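Local coordinates for carbonic anhydrase (Neosartorya fumigata, PDB 7COI), which is a zinc-dependent beta-class carbonic anhydrase that probably catalyses the reversible hydration of carbon dioxide to hydrogencarbonate, at residues His175-Gly186 and Arg216-Ala224. Sequence-based numbering, arbitrary orientation.
Sequences HTKCGGVAAALG and RDEAVVRLA. With ZN (zinc ion), chain F; ACT (acetate ion), chain E.
Leu-185 enters the flank of helix 216-236 as a knob into a hole formed by Arg-216, Ala-219, Val-220 and Leu-223. Its CD1 branch rests on Val-220 CG2 at 3.8 Å, while Leu-185 and Leu-223 meet tip to tip, with Leu-223 CD2 3.6 Å from Leu-185 CG. One turn earlier, Val-181 runs alongside Leu-223, pointing the other way. With CG1 anti to the backbone N (chi1 171°), Val-181 sets that methyl 3.7 Å from Leu-223 CB and against the Val-220 carbonyl, and turns CG2 to Ala-224. Val-220 spreads its two methyls along the interface: CG1 faces Val-181 and the backbone of Cys-178, and CG2 lies 4.2 Å from Ala-182 CB. The axes of the short segments 179-185 and 216-224 come within 9.2 Å, at 110° between their N-to-C directions, and helix 193-206 closes over Ala-184 and Leu-223.

The packing flanks the metal site of the beta-class fold, in which parallel strand 169-175 runs into a loop and helix 179-185. His-175 NE2 at 2.1 Å and Cys-178 SG bind the zinc ion, joined by Cys-119 and by an acetate oxygen, OXT, near the plane of the imidazole. Cys-178 is also the N-cap of the helix, its sulfur accepting a weak bond from Val-181 N, and Gly-179 N donates to the acetate. Gln-110 of the second subunit holds the acetate as well.

Polar contact between the segments is loose and lies at the more exposed margin of the interface. The bent chain of Lys-177 brings NZ to 4.0 Å from Asp-217 OD1, too long for a salt bridge; a water donates to that oxygen and accepts a weak bond from NZ. Arg-216, poorly ordered and so only approximately placed, brings its guanidinium obliquely beside Ala-182 CB and Leu-185 CB, a van der Waals contact with aliphatic carbons.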
# COMPACT_ATOMS: atom_id res chain seq x y z
N HIS A 175 -10.24 -20.85 5.52
CA HIS A 175 -10.92 -21.60 6.60
C HIS A 175 -12.42 -21.41 6.44
O HIS A 175 -12.88 -20.47 5.76
CB HIS A 175 -10.37 -21.27 7.99
CG HIS A 175 -10.73 -19.88 8.36
ND1 HIS A 175 -11.77 -19.61 9.24
CD2 HIS A 175 -10.25 -18.70 7.92
CE1 HIS A 175 -11.93 -18.32 9.35
NE2 HIS A 175 -10.99 -17.77 8.58
N THR A 176 -13.17 -22.35 7.01
CA THR A 176 -14.64 -22.28 7.08
C THR A 176 -15.01 -21.18 8.07
O THR A 176 -14.23 -20.92 9.05
CB THR A 176 -15.22 -23.66 7.43
OG1 THR A 176 -14.82 -24.01 8.75
CG2 THR A 176 -14.76 -24.72 6.45
N LYS A 177 -16.18 -20.58 7.88
CA LYS A 177 -16.72 -19.52 8.78
C LYS A 177 -15.79 -18.29 8.78
O LYS A 177 -15.61 -17.69 9.85
CB LYS A 177 -16.89 -20.07 10.19
CG LYS A 177 -17.64 -21.40 10.27
CD LYS A 177 -19.09 -21.25 9.92
CE LYS A 177 -19.89 -20.60 11.03
NZ LYS A 177 -20.86 -19.58 10.56
N CYS A 178 -15.18 -17.97 7.65
CA CYS A 178 -14.26 -16.79 7.51
C CYS A 178 -15.10 -15.52 7.43
O CYS A 178 -15.80 -15.35 6.43
CB CYS A 178 -13.34 -16.92 6.31
SG CYS A 178 -12.17 -15.54 6.22
N GLY A 179 -14.98 -14.64 8.43
CA GLY A 179 -15.67 -13.33 8.48
C GLY A 179 -15.30 -12.40 7.34
O GLY A 179 -16.14 -11.62 6.93
N GLY A 180 -14.08 -12.46 6.81
CA GLY A 180 -13.67 -11.62 5.68
C GLY A 180 -14.32 -12.10 4.41
O GLY A 180 -14.85 -11.30 3.64
N VAL A 181 -14.35 -13.41 4.20
CA VAL A 181 -15.06 -13.98 3.03
C VAL A 181 -16.55 -13.61 3.15
O VAL A 181 -17.15 -13.15 2.15
CB VAL A 181 -14.82 -15.49 2.95
CG1 VAL A 181 -15.72 -16.13 1.91
CG2 VAL A 181 -13.34 -15.78 2.67
N ALA A 182 -17.15 -13.79 4.32
CA ALA A 182 -18.60 -13.46 4.52
C ALA A 182 -18.85 -11.96 4.24
O ALA A 182 -19.85 -11.61 3.59
CB ALA A 182 -19.05 -13.87 5.89
N ALA A 183 -17.97 -11.08 4.71
CA ALA A 183 -18.10 -9.62 4.49
C ALA A 183 -18.17 -9.35 2.98
O ALA A 183 -19.00 -8.51 2.54
CB ALA A 183 -16.96 -8.90 5.14
N ALA A 184 -17.32 -10.02 2.18
CA ALA A 184 -17.26 -9.80 0.72
C ALA A 184 -18.58 -10.23 0.05
O ALA A 184 -18.88 -9.72 -1.03
CB ALA A 184 -16.08 -10.51 0.12
N LEU A 185 -19.31 -11.19 0.63
CA LEU A 185 -20.60 -11.68 0.06
C LEU A 185 -21.77 -10.78 0.52
O LEU A 185 -22.90 -10.97 -0.00
CB LEU A 185 -20.81 -13.13 0.51
CG LEU A 185 -19.93 -14.15 -0.22
CD1 LEU A 185 -19.86 -15.46 0.57
CD2 LEU A 185 -20.44 -14.39 -1.64
N GLY A 186 -21.54 -9.89 1.48
CA GLY A 186 -22.51 -8.86 1.93
C GLY A 186 -22.35 -7.56 1.15
O GLY A 186 -21.47 -7.47 0.30
N ARG A 216 -25.97 -19.84 1.90
CA ARG A 216 -25.03 -18.83 2.45
C ARG A 216 -23.80 -19.58 2.96
O ARG A 216 -22.67 -19.13 2.64
CB ARG A 216 -25.71 -17.94 3.50
CG ARG A 216 -24.84 -17.46 4.66
CD ARG A 216 -23.63 -16.61 4.33
NE ARG A 216 -23.82 -15.46 3.44
CZ ARG A 216 -23.46 -14.20 3.71
NH1 ARG A 216 -22.92 -13.88 4.87
NH2 ARG A 216 -23.67 -13.26 2.80
N ASP A 217 -23.96 -20.67 3.71
CA ASP A 217 -22.79 -21.35 4.33
C ASP A 217 -21.93 -22.00 3.23
O ASP A 217 -20.71 -21.93 3.38
CB ASP A 217 -23.20 -22.28 5.46
CG ASP A 217 -23.33 -21.53 6.78
OD1 ASP A 217 -22.43 -20.72 7.06
OD2 ASP A 217 -24.32 -21.74 7.51
N GLU A 218 -22.55 -22.58 2.20
CA GLU A 218 -21.81 -23.21 1.08
C GLU A 218 -21.08 -22.11 0.29
O GLU A 218 -19.97 -22.38 -0.14
CB GLU A 218 -22.73 -23.94 0.11
CG GLU A 218 -23.31 -25.25 0.61
CD GLU A 218 -24.32 -25.87 -0.36
OE1 GLU A 218 -25.21 -25.13 -0.89
OE2 GLU A 218 -24.22 -27.10 -0.61
N ALA A 219 -21.69 -20.94 0.09
CA ALA A 219 -21.09 -19.81 -0.67
C ALA A 219 -19.84 -19.31 0.05
O ALA A 219 -18.84 -19.03 -0.63
CB ALA A 219 -22.09 -18.69 -0.86
N VAL A 220 -19.88 -19.24 1.38
CA VAL A 220 -18.73 -18.77 2.21
C VAL A 220 -17.60 -19.77 2.03
O VAL A 220 -16.48 -19.35 1.85
CB VAL A 220 -19.11 -18.57 3.69
CG1 VAL A 220 -17.88 -18.43 4.57
CG2 VAL A 220 -20.03 -17.37 3.86
N VAL A 221 -17.89 -21.08 2.02
CA VAL A 221 -16.84 -22.11 1.78
C VAL A 221 -16.35 -21.98 0.34
O VAL A 221 -15.13 -22.05 0.17
CB VAL A 221 -17.37 -23.52 2.08
CG1 VAL A 221 -16.45 -24.61 1.55
CG2 VAL A 221 -17.58 -23.68 3.58
N ARG A 222 -17.23 -21.86 -0.65
CA ARG A 222 -16.84 -21.87 -2.08
C ARG A 222 -15.95 -20.66 -2.33
O ARG A 222 -14.90 -20.81 -2.95
CB ARG A 222 -18.04 -21.83 -3.02
CG ARG A 222 -17.69 -21.89 -4.50
CD ARG A 222 -16.88 -23.09 -4.93
NE ARG A 222 -17.68 -24.29 -4.67
CZ ARG A 222 -18.72 -24.73 -5.40
NH1 ARG A 222 -19.10 -24.11 -6.51
NH2 ARG A 222 -19.37 -25.81 -5.01
N LEU A 223 -16.36 -19.50 -1.85
CA LEU A 223 -15.57 -18.27 -2.07
C LEU A 223 -14.24 -18.38 -1.32
O LEU A 223 -13.22 -17.90 -1.86
CB LEU A 223 -16.38 -17.05 -1.64
CG LEU A 223 -15.69 -15.71 -1.92
CD1 LEU A 223 -15.24 -15.59 -3.36
CD2 LEU A 223 -16.61 -14.56 -1.57
N ALA A 224 -14.20 -18.99 -0.14
CA ALA A 224 -12.95 -19.24 0.61
C ALA A 224 -12.01 -20.10 -0.24
O ALA A 224 -10.84 -19.82 -0.29
CB ALA A 224 -13.25 -19.87 1.95
ZN ZN F . -10.95 -15.67 8.17
C ACT E . -11.77 -13.64 10.29
O ACT E . -11.81 -13.65 11.51
OXT ACT E . -12.11 -14.88 9.59
CH3 ACT E . -11.36 -12.42 9.46
O HOH W 1 -19.98 -19.38 7.34